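Local coordinates for secretion protein Snm4 (Mycobacterium xenopi, PDB 7B7J) that is EccD5, a component of the mycobacterial ESX-5 type VII secretion pore complex, and probably contributes its cytosolic ubiquitin-like domain to that assembly, at residues Q19-A24 with L36-P41; I25-V30 with T55-L60; V44-L49 with W73-V78. All coordinates share one frame; numbering follows the deposited sequence.

Contact 1: residues Q19-A24 with L36-P41; sequences QAAVVA and LDAHAP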
# COMPACT_ATOMS: atom_id res chain seq x y z
N GLN A 19 -11.84 12.06 -8.19
CA GLN A 19 -10.93 11.25 -9.03
C GLN A 19 -10.41 10.00 -8.31
O GLN A 19 -10.18 10.06 -7.10
CB GLN A 19 -9.77 12.08 -9.57
CG GLN A 19 -9.63 12.03 -11.08
CD GLN A 19 -8.81 13.19 -11.59
OE1 GLN A 19 -8.92 14.32 -11.10
NE2 GLN A 19 -7.97 12.92 -12.57
N ALA A 20 -10.21 8.93 -9.07
CA ALA A 20 -9.74 7.67 -8.48
C ALA A 20 -8.54 7.14 -9.24
O ALA A 20 -8.30 7.61 -10.35
CB ALA A 20 -10.84 6.66 -8.52
N ALA A 21 -7.79 6.25 -8.62
CA ALA A 21 -6.66 5.56 -9.29
C ALA A 21 -6.92 4.09 -9.02
O ALA A 21 -7.07 3.64 -7.87
CB ALA A 21 -5.34 6.07 -8.70
N VAL A 22 -6.76 3.27 -10.05
CA VAL A 22 -6.79 1.80 -9.96
C VAL A 22 -5.30 1.32 -9.88
O VAL A 22 -4.54 1.48 -10.87
CB VAL A 22 -7.47 1.30 -11.25
CG1 VAL A 22 -7.44 -0.27 -11.25
CG2 VAL A 22 -8.88 1.84 -11.39
N VAL A 23 -4.97 0.69 -8.74
CA VAL A 23 -3.60 0.35 -8.44
C VAL A 23 -3.54 -1.12 -8.16
O VAL A 23 -4.43 -1.59 -7.53
CB VAL A 23 -3.09 1.26 -7.37
CG1 VAL A 23 -3.30 2.74 -7.52
CG2 VAL A 23 -3.61 1.05 -6.04
N ALA A 24 -2.41 -1.68 -8.43
CA ALA A 24 -2.09 -3.04 -8.03
C ALA A 24 -1.19 -3.01 -6.76
O ALA A 24 -0.19 -2.27 -6.83
CB ALA A 24 -1.42 -3.63 -9.14
N LEU A 36 -8.51 3.49 -5.40
CA LEU A 36 -8.10 4.44 -4.30
C LEU A 36 -8.40 5.91 -4.65
O LEU A 36 -8.36 6.31 -5.82
CB LEU A 36 -6.72 4.31 -3.88
CG LEU A 36 -6.25 2.95 -3.45
CD1 LEU A 36 -4.71 2.85 -3.23
CD2 LEU A 36 -6.98 2.59 -2.19
N ASP A 37 -8.72 6.71 -3.67
CA ASP A 37 -8.80 8.18 -3.91
C ASP A 37 -7.43 8.63 -4.46
O ASP A 37 -6.44 8.51 -3.77
CB ASP A 37 -9.15 8.90 -2.62
CG ASP A 37 -9.41 10.41 -2.61
OD1 ASP A 37 -8.73 11.13 -3.22
OD2 ASP A 37 -10.16 10.76 -1.77
N ALA A 38 -7.46 9.33 -5.59
CA ALA A 38 -6.27 9.89 -6.34
C ALA A 38 -5.71 11.16 -5.67
O ALA A 38 -4.60 11.55 -6.14
CB ALA A 38 -6.72 10.22 -7.79
N HIS A 39 -6.45 11.75 -4.75
CA HIS A 39 -6.10 13.10 -4.18
C HIS A 39 -5.77 13.03 -2.68
O HIS A 39 -5.31 14.01 -2.12
CB HIS A 39 -7.12 14.19 -4.48
CG HIS A 39 -7.08 14.49 -5.99
ND1 HIS A 39 -5.84 14.81 -6.64
CD2 HIS A 39 -8.03 14.42 -7.00
CE1 HIS A 39 -6.03 14.78 -7.97
NE2 HIS A 39 -7.35 14.55 -8.20
N ALA A 40 -6.06 11.92 -2.00
CA ALA A 40 -5.77 11.94 -0.55
C ALA A 40 -4.29 11.76 -0.32
O ALA A 40 -3.68 10.95 -1.02
CB ALA A 40 -6.52 10.79 0.07
N PRO A 41 -3.73 12.30 0.78
CA PRO A 41 -2.37 11.94 1.13
C PRO A 41 -2.24 10.47 1.41
O PRO A 41 -3.13 9.88 2.09
CB PRO A 41 -2.08 12.92 2.24
CG PRO A 41 -3.31 13.54 2.74
CD PRO A 41 -4.35 13.26 1.69
O HOH W 1 -10.38 12.35 -5.27

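Contact 2: residues I25-V30 with T55-L60; sequences IMAADV and TRLREL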
# COMPACT_ATOMS: atom_id res chain seq x y z
N ILE A 25 -1.66 -3.59 -5.67
CA ILE A 25 -0.91 -3.70 -4.41
C ILE A 25 -0.27 -5.08 -4.24
O ILE A 25 -1.04 -6.09 -4.39
CB ILE A 25 -1.77 -3.28 -3.18
CG1 ILE A 25 -2.43 -1.94 -3.47
CG2 ILE A 25 -0.94 -3.29 -1.96
CD1 ILE A 25 -1.50 -0.78 -3.49
N MET A 26 1.06 -5.12 -4.09
CA MET A 26 1.66 -6.44 -3.85
C MET A 26 1.77 -6.56 -2.33
O MET A 26 2.49 -5.70 -1.70
CB MET A 26 2.97 -6.57 -4.57
CG MET A 26 2.92 -6.27 -5.97
SD MET A 26 1.96 -7.57 -6.85
CE MET A 26 2.74 -9.09 -6.50
N ALA A 27 1.38 -7.72 -1.76
CA ALA A 27 1.57 -7.98 -0.31
C ALA A 27 1.80 -9.43 -0.19
O ALA A 27 0.98 -10.22 -0.73
CB ALA A 27 0.28 -7.65 0.45
N ALA A 28 2.78 -9.93 0.53
CA ALA A 28 2.95 -11.37 0.67
C ALA A 28 2.89 -12.13 -0.66
O ALA A 28 2.33 -13.23 -0.65
CB ALA A 28 1.93 -11.99 1.64
N ASP A 29 3.54 -11.64 -1.77
CA ASP A 29 3.54 -12.29 -3.07
C ASP A 29 2.17 -12.38 -3.66
O ASP A 29 2.08 -13.02 -4.70
CB ASP A 29 4.26 -13.58 -2.95
CG ASP A 29 5.70 -13.40 -2.53
OD1 ASP A 29 6.49 -12.64 -3.18
OD2 ASP A 29 6.01 -14.09 -1.56
N VAL A 30 1.17 -11.68 -3.13
CA VAL A 30 -0.21 -11.69 -3.70
C VAL A 30 -0.50 -10.32 -4.33
O VAL A 30 -0.15 -9.33 -3.72
CB VAL A 30 -1.25 -12.01 -2.61
CG1 VAL A 30 -2.68 -11.76 -3.05
CG2 VAL A 30 -1.09 -13.43 -2.08
N THR A 55 -7.77 -8.48 5.01
CA THR A 55 -9.03 -9.18 4.72
C THR A 55 -8.79 -10.14 3.50
O THR A 55 -9.21 -11.21 3.58
CB THR A 55 -10.13 -8.18 4.47
OG1 THR A 55 -10.26 -7.60 5.77
CG2 THR A 55 -11.45 -8.88 4.15
N ARG A 56 -8.24 -9.60 2.42
CA ARG A 56 -7.99 -10.43 1.23
C ARG A 56 -7.08 -11.60 1.55
O ARG A 56 -7.28 -12.74 1.13
CB ARG A 56 -7.50 -9.44 0.17
CG ARG A 56 -7.42 -10.10 -1.18
CD ARG A 56 -8.69 -10.76 -1.70
NE ARG A 56 -8.29 -11.17 -3.11
CZ ARG A 56 -9.21 -11.66 -3.99
NH1 ARG A 56 -10.47 -11.81 -3.55
NH2 ARG A 56 -8.89 -11.88 -5.30
N LEU A 57 -5.95 -11.33 2.28
CA LEU A 57 -5.04 -12.46 2.62
C LEU A 57 -5.70 -13.49 3.40
O LEU A 57 -5.47 -14.74 3.29
CB LEU A 57 -3.77 -11.88 3.35
CG LEU A 57 -2.89 -10.95 2.52
CD1 LEU A 57 -1.64 -10.50 3.35
CD2 LEU A 57 -2.33 -11.61 1.26
N ARG A 58 -6.57 -13.08 4.32
CA ARG A 58 -7.21 -14.09 5.21
C ARG A 58 -8.14 -15.01 4.40
O ARG A 58 -8.20 -16.19 4.71
CB ARG A 58 -7.90 -13.42 6.40
CG ARG A 58 -6.95 -13.05 7.53
CD ARG A 58 -7.65 -12.42 8.71
NE ARG A 58 -8.09 -11.05 8.45
CZ ARG A 58 -9.36 -10.64 8.48
NH1 ARG A 58 -10.32 -11.50 8.77
NH2 ARG A 58 -9.65 -9.38 8.23
N GLU A 59 -8.84 -14.47 3.41
CA GLU A 59 -9.71 -15.30 2.53
C GLU A 59 -8.83 -16.32 1.81
O GLU A 59 -9.29 -17.45 1.62
CB GLU A 59 -10.40 -14.41 1.50
CG GLU A 59 -11.41 -13.46 2.11
CD GLU A 59 -11.87 -12.34 1.19
OE1 GLU A 59 -12.60 -11.45 1.67
OE2 GLU A 59 -11.52 -12.37 -0.00
N LEU A 60 -7.64 -15.90 1.39
CA LEU A 60 -6.67 -16.85 0.75
C LEU A 60 -5.91 -17.74 1.71
O LEU A 60 -5.26 -18.62 1.20
CB LEU A 60 -5.74 -16.05 -0.11
CG LEU A 60 -6.30 -15.20 -1.22
CD1 LEU A 60 -5.38 -14.11 -1.64
CD2 LEU A 60 -6.68 -16.20 -2.34

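Contact 3: residues V44-L49 with W73-V78; sequences VMIDPL and WMLCLV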
# COMPACT_ATOMS: atom_id res chain seq x y z
N VAL A 44 -3.07 8.99 5.03
CA VAL A 44 -4.40 8.64 5.59
C VAL A 44 -4.83 7.37 4.89
O VAL A 44 -5.84 6.69 5.37
CB VAL A 44 -5.44 9.73 5.37
CG1 VAL A 44 -5.06 10.99 6.08
CG2 VAL A 44 -5.85 9.89 3.91
N MET A 45 -4.17 6.77 3.88
CA MET A 45 -4.57 5.52 3.25
C MET A 45 -3.83 4.28 3.70
O MET A 45 -4.28 3.20 3.48
CB MET A 45 -4.55 5.67 1.69
CG MET A 45 -5.56 6.85 1.17
SD MET A 45 -5.82 6.65 -0.55
CE MET A 45 -4.25 7.17 -1.17
N ILE A 46 -2.66 4.48 4.36
CA ILE A 46 -1.84 3.25 4.58
C ILE A 46 -2.41 2.22 5.55
O ILE A 46 -2.43 1.01 5.18
CB ILE A 46 -0.44 3.67 5.11
CG1 ILE A 46 0.39 4.28 3.98
CG2 ILE A 46 0.34 2.39 5.53
CD1 ILE A 46 1.15 3.20 3.35
N ASP A 47 -2.81 2.67 6.67
CA ASP A 47 -3.38 1.79 7.71
C ASP A 47 -4.68 1.25 7.26
O ASP A 47 -4.88 0.02 7.26
CB ASP A 47 -3.49 2.36 9.10
CG ASP A 47 -2.10 2.64 9.60
OD1 ASP A 47 -1.11 1.98 9.31
OD2 ASP A 47 -1.97 3.68 10.10
N PRO A 48 -5.53 2.13 6.64
CA PRO A 48 -6.75 1.54 5.98
C PRO A 48 -6.52 0.46 4.92
O PRO A 48 -7.28 -0.58 4.87
CB PRO A 48 -7.53 2.79 5.48
CG PRO A 48 -7.14 3.82 6.44
CD PRO A 48 -5.71 3.57 6.83
N LEU A 49 -5.50 0.59 4.13
CA LEU A 49 -5.11 -0.34 3.09
C LEU A 49 -4.54 -1.58 3.72
O LEU A 49 -4.96 -2.71 3.16
CB LEU A 49 -4.13 0.40 2.15
CG LEU A 49 -3.72 -0.39 0.96
CD1 LEU A 49 -4.94 -0.83 0.05
CD2 LEU A 49 -2.68 0.33 0.08
N TRP A 73 4.86 1.19 8.17
CA TRP A 73 4.33 0.58 6.93
C TRP A 73 4.42 1.63 5.85
O TRP A 73 4.21 2.80 6.20
CB TRP A 73 2.87 0.15 7.12
CG TRP A 73 2.68 -1.21 7.77
CD1 TRP A 73 2.31 -1.44 9.05
CD2 TRP A 73 3.04 -2.50 7.20
NE1 TRP A 73 2.32 -2.78 9.32
CE2 TRP A 73 2.81 -3.44 8.28
CE3 TRP A 73 3.38 -2.96 5.94
CZ2 TRP A 73 3.01 -4.79 8.13
CZ3 TRP A 73 3.62 -4.34 5.79
CH2 TRP A 73 3.56 -5.19 6.94
N MET A 74 4.87 1.25 4.65
CA MET A 74 5.05 2.19 3.53
C MET A 74 4.62 1.54 2.21
O MET A 74 4.61 0.31 2.13
CB MET A 74 6.48 2.71 3.62
CG MET A 74 7.38 1.60 3.51
SD MET A 74 9.23 2.10 3.65
CE MET A 74 9.19 2.92 5.21
N LEU A 75 4.16 2.36 1.32
CA LEU A 75 3.96 1.96 -0.07
C LEU A 75 5.19 2.28 -0.91
O LEU A 75 5.56 3.45 -0.92
CB LEU A 75 2.72 2.57 -0.70
CG LEU A 75 1.46 2.01 -0.06
CD1 LEU A 75 0.39 3.10 -0.52
CD2 LEU A 75 1.14 0.61 -0.56
N CYS A 76 5.73 1.28 -1.50
CA CYS A 76 7.06 1.37 -2.21
C CYS A 76 6.92 1.05 -3.75
O CYS A 76 6.17 0.20 -4.18
CB CYS A 76 8.12 0.42 -1.61
SG CYS A 76 8.47 0.88 0.09
N LEU A 77 7.78 1.73 -4.59
CA LEU A 77 7.99 1.47 -6.04
C LEU A 77 8.76 0.15 -6.07
O LEU A 77 9.26 -0.28 -5.04
CB LEU A 77 8.76 2.63 -6.71
CG LEU A 77 8.04 3.97 -6.61
CD1 LEU A 77 8.96 5.01 -7.31
CD2 LEU A 77 6.64 3.94 -7.18
N VAL A 78 8.98 -0.36 -7.30
CA VAL A 78 9.67 -1.68 -7.53
C VAL A 78 11.06 -1.69 -6.96
O VAL A 78 11.73 -2.71 -6.74
CB VAL A 78 9.54 -2.04 -9.02
CG1 VAL A 78 10.40 -1.08 -9.92
CG2 VAL A 78 9.85 -3.44 -9.17

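Contact 1: residues Q19-A24 with L36-P41
Q19 and H39 meet through their polar ends. The extended side chain of Q19 brings OE1 to the edge of the H39 ring, in the ring plane. H39 NE2 donates to Q19 OE1 over 3.3 Å; the bond is weak but nearly straight. Amide and ring planes stand 72° apart, and Q19 CB also packs near NE2.

Next to this pair the backbones take over. A38 N donates to Q19 O from above the carbonyl plane. A water donates to both Q19 O and D37 OD1. D37 OD1 also accepts from H39 N at 2.8 Å, which makes an Asx turn and shapes the chain just before H39.

A21 and L36 form an antiparallel hydrogen-bonded pair. A21 N donates to L36 O at 2.9 Å, and L36 N returns a bond of the same length to A21 O. V23 and L36 lie on the same face as A21, and their side chains cross at about a right angle. V23 CG1 stays beside its own backbone N (chi1 -49°), and CG2 is the branch that touches L36 CD1, at 3.5 Å.

The contact lies at the open end of the hairpin of strands 20-27 and 30-37, away from the A27-V30 turn. L89 packs on A21 and L36, T90 bonds to A38, and strand 99-107 runs along the other side of strand 20-27.

Contact 2: residues I25-V30 with T55-L60
V30 meets the helix 42-60 through both of its methyl branches. CG1 and L60 CD1 approach tip to tip at 3.8 Å. CG2 lies 4.0 Å from L57 CD2, and the V30 and L57 side chains run alongside each other, pointing opposite ways. L57 uses its other methyl for the neighbouring alanines. Its CD1 is 4.2 Å from A28 CB and somewhat farther from A27 CB. L57 CD2 also lies 4.1 Å from the carbonyl oxygen A27 O. L57 is thus the central side chain of the contact: CD1 faces the alanine CB atoms, and CD2 faces V30 and the A27 carbonyl.

With V30 CG1 anti to the backbone N (chi1 168°), the two methyls diverge, and each finds a different leucine. L57 and L60 are three residues apart on the helix, so their side chains leave it on the same side.

The turn positions the strand side. A27 to V30 is a type I' beta turn, with A28 and D29 both at positive phi. It links strands 20-27 and 30-37 into a beta hairpin, and the end of helix 42-60 packs against it. A27 N donates to V30 O at 3.0 Å, and V30 N donates to A27 O at 2.8 Å. This pair of bonds fixes A27 and V30 opposite each other, and A27, A28 and V30 all direct CB at the helix. Farther out, V62 packs on A28 and L57, while L65 packs on A27 and L57. V53 of the same helix touches A27.

No hydrogen bond crosses between the two segments. A27 and V30 pair their backbone N and O atoms with each other, and the join with the helix rests on apolar packing of methyl groups.

Contact 3: residues V44-L49 with W73-V78
I46 sends its two branches to different residues of the strand. CG2 packs on W73 CB at 3.7 Å. CD1 reaches L75 CG at 3.6 Å and also lies against the backbone between M74 and L75. I46 CG1 is anti to the carbonyl carbon (chi1 -73°), while CG2 is anti to the backbone N. Chi2 is -91°, away from a staggered value, and it places CD1 beside L75.

W73 offers its CB rather than its ring. Its CB starts toward the helix, but the indole leads away from it. There the ring meets F104 at an inclined angle, and the side chain also touches L65 and L102.

L75 is shared by two helix residues. It passes alongside I46, the two side chains heading opposite ways. L49 comes in across it, with CD2 at 3.9 Å from L75 CD2. I46 and L49 are three residues apart and face the strand together. L102 of strand 99-107 also lies beside L75.

The axes of helix segment 44-49 and strand segment 73-76 cross at 103° and come within 8.7 Å. This is the helix-on-sheet packing expected of the ubiquitin-like fold, here against an outermost strand of the sheet. No hydrogen bond joins the two segments, so this buried part of the core is held by apolar packing between the helix and the sheet.

In the fold
The three contacts belong to one small domain with the order strand, strand, helix, strand, strand, in which helix 42-60 packs on a mixed sheet. Contacts 1 and 2 share strand 20-27, and their centres lie about 19 Å apart. Contacts 2 and 3 share helix 42-60, with centres about 14 Å apart. I25 CD1 joins them by packing on L49 CD2 at 3.9 Å. Contacts 1 and 3 are closest, about 12 Å between centres, and M45 packs on L36, D37 and A40. Contact 1 closes before contact 3 opens; contact 2 interlocks with each. Contact 3 lies in the core, contacts 1 and 2 at opposite ends of hairpin 20-27/30-37, consistent with one compact ubiquitin-like domain.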